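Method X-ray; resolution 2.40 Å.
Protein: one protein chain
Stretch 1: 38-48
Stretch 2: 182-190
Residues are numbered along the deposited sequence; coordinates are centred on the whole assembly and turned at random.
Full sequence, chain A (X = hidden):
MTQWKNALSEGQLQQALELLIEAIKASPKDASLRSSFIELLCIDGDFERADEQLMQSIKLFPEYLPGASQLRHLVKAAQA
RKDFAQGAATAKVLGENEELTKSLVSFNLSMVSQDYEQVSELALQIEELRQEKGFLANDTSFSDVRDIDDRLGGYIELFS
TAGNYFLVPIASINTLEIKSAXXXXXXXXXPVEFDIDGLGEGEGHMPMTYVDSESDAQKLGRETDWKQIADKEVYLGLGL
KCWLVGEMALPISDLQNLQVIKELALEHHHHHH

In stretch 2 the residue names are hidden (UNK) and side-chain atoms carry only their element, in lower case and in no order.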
ATOM      1  N   ILE A  38      18.147  -2.766   2.638  1.00 44.14           N
ATOM      2  CA  ILE A  38      17.149  -3.019   1.597  1.00 43.04           C
ATOM      3  C   ILE A  38      15.753  -2.638   2.102  1.00 42.57           C
ATOM      4  O   ILE A  38      14.943  -2.060   1.364  1.00 40.18           O
ATOM      5  CB  ILE A  38      17.137  -4.515   1.178  1.00 41.58           C
ATOM      6  CG1 ILE A  38      18.459  -4.875   0.506  1.00 40.74           C
ATOM      7  CG2 ILE A  38      15.979  -4.786   0.215  1.00 41.03           C
ATOM      8  CD1 ILE A  38      18.711  -6.352   0.407  1.00 36.95           C
ATOM      9  N   GLU A  39      15.473  -2.973   3.359  1.00 42.83           N
ATOM     10  CA  GLU A  39      14.171  -2.669   3.942  1.00 44.03           C
ATOM     11  C   GLU A  39      13.931  -1.167   3.954  1.00 43.17           C
ATOM     12  O   GLU A  39      12.895  -0.691   3.475  1.00 42.58           O
ATOM     13  CB  GLU A  39      14.060  -3.236   5.364  1.00 44.68           C
ATOM     14  CG  GLU A  39      13.645  -4.698   5.408  1.00 48.30           C
ATOM     15  CD  GLU A  39      13.456  -5.218   6.823  1.00 50.80           C
ATOM     16  OE1 GLU A  39      12.844  -6.293   6.985  1.00 48.97           O
ATOM     17  OE2 GLU A  39      13.931  -4.562   7.776  1.00 54.17           O
ATOM     18  N   LEU A  40      14.898  -0.419   4.476  1.00 42.89           N
ATOM     19  CA  LEU A  40      14.780   1.034   4.546  1.00 44.29           C
ATOM     20  C   LEU A  40      14.809   1.683   3.164  1.00 44.02           C
ATOM     21  O   LEU A  40      14.515   2.874   3.017  1.00 45.26           O
ATOM     22  CB  LEU A  40      15.887   1.610   5.439  1.00 45.98           C
ATOM     23  CG  LEU A  40      15.973   0.981   6.848  1.00 45.65           C
ATOM     24  CD1 LEU A  40      17.050   1.677   7.670  1.00 45.08           C
ATOM     25  CD2 LEU A  40      14.622   1.079   7.549  1.00 44.71           C
ATOM     26  N   LEU A  41      15.166   0.904   2.148  1.00 43.86           N
ATOM     27  CA  LEU A  41      15.195   1.410   0.773  1.00 43.85           C
ATOM     28  C   LEU A  41      13.789   1.341   0.169  1.00 43.07           C
ATOM     29  O   LEU A  41      13.388   2.201  -0.624  1.00 39.65           O
ATOM     30  CB  LEU A  41      16.166   0.589  -0.078  1.00 45.85           C
ATOM     31  CG  LEU A  41      17.630   1.040   0.012  1.00 47.77           C
ATOM     32  CD1 LEU A  41      18.520   0.043  -0.712  1.00 49.52           C
ATOM     33  CD2 LEU A  41      17.783   2.435  -0.598  1.00 46.57           C
ATOM     34  N   CYS A  42      13.045   0.305   0.548  1.00 42.97           N
ATOM     35  CA  CYS A  42      11.681   0.148   0.055  1.00 43.71           C
ATOM     36  C   CYS A  42      10.776   1.209   0.687  1.00 42.90           C
ATOM     37  O   CYS A  42       9.875   1.741   0.032  1.00 42.04           O
ATOM     38  CB  CYS A  42      11.166  -1.254   0.364  1.00 42.62           C
ATOM     39  SG  CYS A  42      12.052  -2.518  -0.559  1.00 43.70           S
ATOM     40  N   ILE A  43      11.031   1.523   1.955  1.00 41.84           N
ATOM     41  CA  ILE A  43      10.255   2.532   2.656  1.00 40.72           C
ATOM     42  C   ILE A  43      10.480   3.898   1.997  1.00 41.24           C
ATOM     43  O   ILE A  43       9.556   4.703   1.882  1.00 40.83           O
ATOM     44  CB  ILE A  43      10.659   2.618   4.148  1.00 39.76           C
ATOM     45  CG1 ILE A  43      10.379   1.291   4.847  1.00 35.21           C
ATOM     46  CG2 ILE A  43       9.870   3.726   4.836  1.00 39.98           C
ATOM     47  CD1 ILE A  43      10.825   1.259   6.285  1.00 35.22           C
ATOM     48  N   ASP A  44      11.710   4.150   1.557  1.00 41.98           N
ATOM     49  CA  ASP A  44      12.044   5.416   0.922  1.00 42.85           C
ATOM     50  C   ASP A  44      11.443   5.491  -0.471  1.00 43.39           C
ATOM     51  O   ASP A  44      11.270   6.577  -1.033  1.00 43.58           O
ATOM     52  CB  ASP A  44      13.563   5.572   0.835  1.00 44.70           C
ATOM     53  CG  ASP A  44      13.981   6.869   0.166  1.00 47.19           C
ATOM     54  OD1 ASP A  44      13.831   6.989  -1.071  1.00 50.45           O
ATOM     55  OD2 ASP A  44      14.461   7.774   0.879  1.00 48.28           O
ATOM     56  N   GLY A  45      11.141   4.326  -1.033  1.00 43.02           N
ATOM     57  CA  GLY A  45      10.566   4.281  -2.364  1.00 44.41           C
ATOM     58  C   GLY A  45      11.582   4.101  -3.481  1.00 44.78           C
ATOM     59  O   GLY A  45      11.208   3.979  -4.644  1.00 43.76           O
ATOM     60  N   ASP A  46      12.869   4.102  -3.147  1.00 46.05           N
ATOM     61  CA  ASP A  46      13.894   3.923  -4.174  1.00 47.80           C
ATOM     62  C   ASP A  46      13.894   2.439  -4.544  1.00 47.61           C
ATOM     63  O   ASP A  46      14.695   1.651  -4.031  1.00 47.14           O
ATOM     64  CB  ASP A  46      15.277   4.334  -3.652  1.00 48.78           C
ATOM     65  CG  ASP A  46      16.288   4.551  -4.776  1.00 51.72           C
ATOM     66  OD1 ASP A  46      16.120   3.951  -5.861  1.00 52.99           O
ATOM     67  OD2 ASP A  46      17.264   5.307  -4.578  1.00 53.45           O
ATOM     68  N   PHE A  47      12.983   2.057  -5.433  1.00 47.49           N
ATOM     69  CA  PHE A  47      12.870   0.661  -5.837  1.00 47.62           C
ATOM     70  C   PHE A  47      14.030   0.197  -6.723  1.00 48.82           C
ATOM     71  O   PHE A  47      14.563  -0.904  -6.540  1.00 48.73           O
ATOM     72  CB  PHE A  47      11.532   0.434  -6.551  1.00 44.90           C
ATOM     73  CG  PHE A  47      10.340   0.923  -5.777  1.00 43.28           C
ATOM     74  CD1 PHE A  47      10.099   0.476  -4.484  1.00 43.09           C
ATOM     75  CD2 PHE A  47       9.467   1.847  -6.332  1.00 44.11           C
ATOM     76  CE1 PHE A  47       9.002   0.938  -3.766  1.00 43.31           C
ATOM     77  CE2 PHE A  47       8.365   2.318  -5.620  1.00 42.82           C
ATOM     78  CZ  PHE A  47       8.136   1.865  -4.337  1.00 43.43           C
ATOM     79  N   GLU A  48      14.427   1.031  -7.678  1.00 50.08           N
ATOM     80  CA  GLU A  48      15.513   0.675  -8.587  1.00 52.97           C
ATOM     81  C   GLU A  48      16.768   0.259  -7.805  1.00 52.13           C
ATOM     82  O   GLU A  48      17.424  -0.724  -8.153  1.00 50.99           O
ATOM     83  CB  GLU A  48      15.804   1.857  -9.517  1.00 55.37           C
ATOM     84  CG  GLU A  48      16.790   1.562 -10.634  1.00 62.18           C
ATOM     85  CD  GLU A  48      16.766   2.627 -11.725  1.00 66.16           C
ATOM     86  OE1 GLU A  48      16.900   3.830 -11.398  1.00 67.64           O
ATOM     87  OE2 GLU A  48      16.622   2.263 -12.917  1.00 67.24           O
ATOM     88  N   UNK A 182       6.462  -7.655  11.871  1.00 33.01           N
ATOM     89  CA  UNK A 182       7.489  -8.401  12.565  1.00 32.94           C
ATOM     90  C   UNK A 182       8.833  -8.073  11.958  1.00 33.40           C
ATOM     91  O   UNK A 182       9.782  -8.840  12.068  1.00 36.53           O
ATOM     92  o   UNK A 182       7.245 -10.326  11.112  1.00 31.05           O
ATOM     93  c   UNK A 182       7.202  -9.904  12.480  1.00 31.95           C
ATOM     94  c   UNK A 182       5.812 -10.196  13.051  1.00 29.90           C
ATOM     95  N   UNK A 183       8.904  -6.905  11.332  1.00 32.77           N
ATOM     96  CA  UNK A 183      10.122  -6.451  10.687  1.00 31.29           C
ATOM     97  C   UNK A 183       9.921  -4.992  10.343  1.00 30.56           C
ATOM     98  O   UNK A 183       8.789  -4.529  10.290  1.00 29.18           O
ATOM     99  c   UNK A 183      10.344  -7.229   9.399  1.00 33.04           C
ATOM    100  o   UNK A 183       9.503  -6.706   8.376  1.00 32.27           O
ATOM    101  N   UNK A 184      11.020  -4.286  10.093  1.00 30.06           N
ATOM    102  CA  UNK A 184      10.996  -2.866   9.758  1.00 30.40           C
ATOM    103  C   UNK A 184      10.086  -2.564   8.558  1.00 32.32           C
ATOM    104  O   UNK A 184       9.109  -1.812   8.669  1.00 33.19           O
ATOM    105  c   UNK A 184      14.896  -2.623   9.665  1.00 37.01           C
ATOM    106  c   UNK A 184      13.569  -2.769  10.385  1.00 34.32           C
ATOM    107  c   UNK A 184      12.419  -2.384   9.435  1.00 31.58           C
ATOM    108  c   UNK A 184      13.544  -1.896  11.647  1.00 34.00           C
ATOM    109  N   UNK A 185      10.420  -3.140   7.407  1.00 32.79           N
ATOM    110  CA  UNK A 185       9.647  -2.919   6.186  1.00 31.64           C
ATOM    111  C   UNK A 185       8.173  -3.306   6.348  1.00 31.28           C
ATOM    112  O   UNK A 185       7.279  -2.600   5.872  1.00 29.84           O
ATOM    113  c   UNK A 185       9.247  -2.200   3.291  1.00 33.92           C
ATOM    114  c   UNK A 185       9.569  -3.646   3.671  1.00 34.25           C
ATOM    115  c   UNK A 185      10.470  -4.285   2.635  1.00 34.73           C
ATOM    116  c   UNK A 185      10.267  -3.704   5.036  1.00 32.05           C
ATOM    117  N   UNK A 186       7.918  -4.426   7.015  1.00 28.89           N
ATOM    118  CA  UNK A 186       6.545  -4.859   7.214  1.00 30.52           C
ATOM    119  C   UNK A 186       5.676  -3.813   7.918  1.00 30.31           C
ATOM    120  O   UNK A 186       4.452  -3.933   7.936  1.00 30.18           O
ATOM    121  c   UNK A 186       6.502  -6.186   7.981  1.00 31.73           C
ATOM    122  o   UNK A 186       6.934  -9.768   7.279  1.00 39.38           O
ATOM    123  o   UNK A 186       6.195  -8.653   9.011  1.00 35.60           O
ATOM    124  c   UNK A 186       7.076  -7.374   7.226  1.00 31.97           C
ATOM    125  c   UNK A 186       6.712  -8.693   7.881  1.00 34.64           C
ATOM    126  N   UNK A 187       6.297  -2.787   8.494  1.00 29.04           N
ATOM    127  CA  UNK A 187       5.523  -1.744   9.164  1.00 28.58           C
ATOM    128  C   UNK A 187       4.673  -0.977   8.143  1.00 27.67           C
ATOM    129  O   UNK A 187       3.555  -0.564   8.465  1.00 28.73           O
ATOM    130  o   UNK A 187       7.406  -0.189   9.090  1.00 31.51           O
ATOM    131  c   UNK A 187       6.444  -0.786   9.938  1.00 26.38           C
ATOM    132  N   UNK A 188       5.191  -0.800   6.920  1.00 26.35           N
ATOM    133  CA  UNK A 188       4.443  -0.112   5.852  1.00 25.74           C
ATOM    134  C   UNK A 188       3.920  -1.063   4.751  1.00 26.21           C
ATOM    135  O   UNK A 188       3.034  -0.687   3.987  1.00 27.96           O
ATOM    136  c   UNK A 188       5.263   1.060   5.189  1.00 24.50           C
ATOM    137  c   UNK A 188       6.595   0.570   4.686  1.00 24.80           C
ATOM    138  c   UNK A 188       5.467   2.188   6.200  1.00 27.66           C
ATOM    139  N   UNK A 189       4.480  -2.274   4.658  1.00 25.35           N
ATOM    140  CA  UNK A 189       4.025  -3.303   3.696  1.00 25.03           C
ATOM    141  C   UNK A 189       3.650  -4.474   4.596  1.00 26.03           C
ATOM    142  O   UNK A 189       4.458  -5.384   4.828  1.00 26.83           O
ATOM    143  c   UNK A 189       8.381  -2.133  -1.292  1.00 28.19           C
ATOM    144  c   UNK A 189       8.458  -3.350  -0.584  1.00 27.71           C
ATOM    145  c   UNK A 189       6.514  -1.502   0.014  1.00 25.66           C
ATOM    146  c   UNK A 189       6.565  -2.709   0.747  1.00 24.83           C
ATOM    147  c   UNK A 189       4.864  -1.485   1.517  1.00 26.56           C
ATOM    148  c   UNK A 189       5.139  -3.731   2.725  1.00 24.36           C
ATOM    149  c   UNK A 189       7.558  -3.648   0.436  1.00 25.49           C
ATOM    150  n   UNK A 189       5.464  -0.774   0.500  1.00 26.32           N
ATOM    151  c   UNK A 189       5.500  -2.669   1.708  1.00 24.32           C
ATOM    152  c   UNK A 189       7.418  -1.200  -1.009  1.00 26.32           C
ATOM    153  N   UNK A 190       2.416  -4.440   5.098  1.00 24.43           N
ATOM    154  CA  UNK A 190       1.928  -5.431   6.052  1.00 24.12           C
ATOM    155  C   UNK A 190       1.347  -6.715   5.485  1.00 25.70           C
ATOM    156  O   UNK A 190       0.560  -6.700   4.537  1.00 26.44           O
ATOM    157  c   UNK A 190       1.926  -5.187   9.275  1.00 24.43           C
ATOM    158  c   UNK A 190       0.723  -5.426   8.354  1.00 26.62           C
ATOM    159  n   UNK A 190       1.503  -1.782  10.587  1.00 21.65           N
ATOM    160  n   UNK A 190       0.216  -3.667  10.903  1.00 25.58           N
ATOM    161  c   UNK A 190       1.268  -3.070  10.353  1.00 25.59           C
ATOM    162  n   UNK A 190       2.098  -3.771   9.587  1.00 26.79           N
ATOM    163  c   UNK A 190       0.893  -4.770   6.972  1.00 23.10           C
TER

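Position 182 has three side-chain atoms, a first carbon that carries one oxygen and one carbon, and they touch nothing on stretch 1. That branching identifies Thr182, and its exposed site suits a small polar side chain.

Position 183 has one carbon followed by one oxygen, and its CB lies 3.6 Å from Glu39 OE1. This is the pattern of serine. Ser183 has little side chain to bury, and stretch 1 covers just 15 Å² of the residue; its OG, whose place is less sure, accepts a hydrogen bond from Glu186 N (3.1 Å).

At position 184 four carbons fork at the second, without a heteroatom. CA-to-CB points toward stretch 1, and a terminal carbon lies 4.3 Å from Leu40 CD2. This is Leu184, and the carbon is CD1; a branched apolar end suits a site where it meets the end of Leu40. The same CD1 is modelled too close to Glu39 OE2, so no weight rests on that pair.

Position 185 again shows four carbons forked at the second. Its CB lies 3.5 Å from Glu39 CG, and one terminal carbon is 3.6 Å from Cys42 CB and 4.0 Å from Ile43 CG1. This is Leu185, buried, and that carbon is CD1. A flexible, branched hydrocarbon suits a site lined by methylene groups of Glu39, Cys42 and Ile43, about one helical turn apart.

Position 186 has three carbons, the third carrying two oxygens, and does not touch stretch 1. The chain length fits Glu186. Its OE1 accepts hydrogen bonds from Thr182 N (3.0 Å) and Thr182 OG1 (2.9 Å), tying the start of the segment together.

Position 187, one carbon then one oxygen, makes no side-chain contact with stretch 1. It is Ser187. Its OG donates a very short hydrogen bond of 2.4 Å to Leu184 O, so the hydroxyl serves the local turn.

Position 188 has a first carbon bearing two more, one of them 3.9 Å from Ile43 CG1. This is Val188, and the carbon is CG2, a fitting place for a compact apolar group.

Position 189 carries one carbon and then fused five- and six-membered rings with a single nitrogen; ring carbons lie 3.4 Å from Cys42 CB and 3.8 Å from Phe47 CE1, which approaches the ring edge. This is Trp189, and the carbons are CH2 and CZ2 respectively. The broad ring system thus spans from Cys42 to Phe47.

Position 190 shows three carbons, a nitrogen, and a carbon with two further nitrogens, out of reach of stretch 1: Arg190. It donates from NE to Glu186 O (2.9 Å) and from NH1 to Ser187 O (3.2 Å), bracing the preceding turn.

The contact is mainly apolar and buries 468 Å², both sides summed, with no hydrogen bond across it. Leu184, Leu185 and Val188 pack on the helix containing Glu39 to Cys42, while Trp189 reaches from Cys42 to Phe47 in the next helix. Glu39, the most covered residue of stretch 1 (88 Å²), lies against 183-185, and polar side chains stabilise the segment.

Stretch 2 182-190: TSLLESVWR
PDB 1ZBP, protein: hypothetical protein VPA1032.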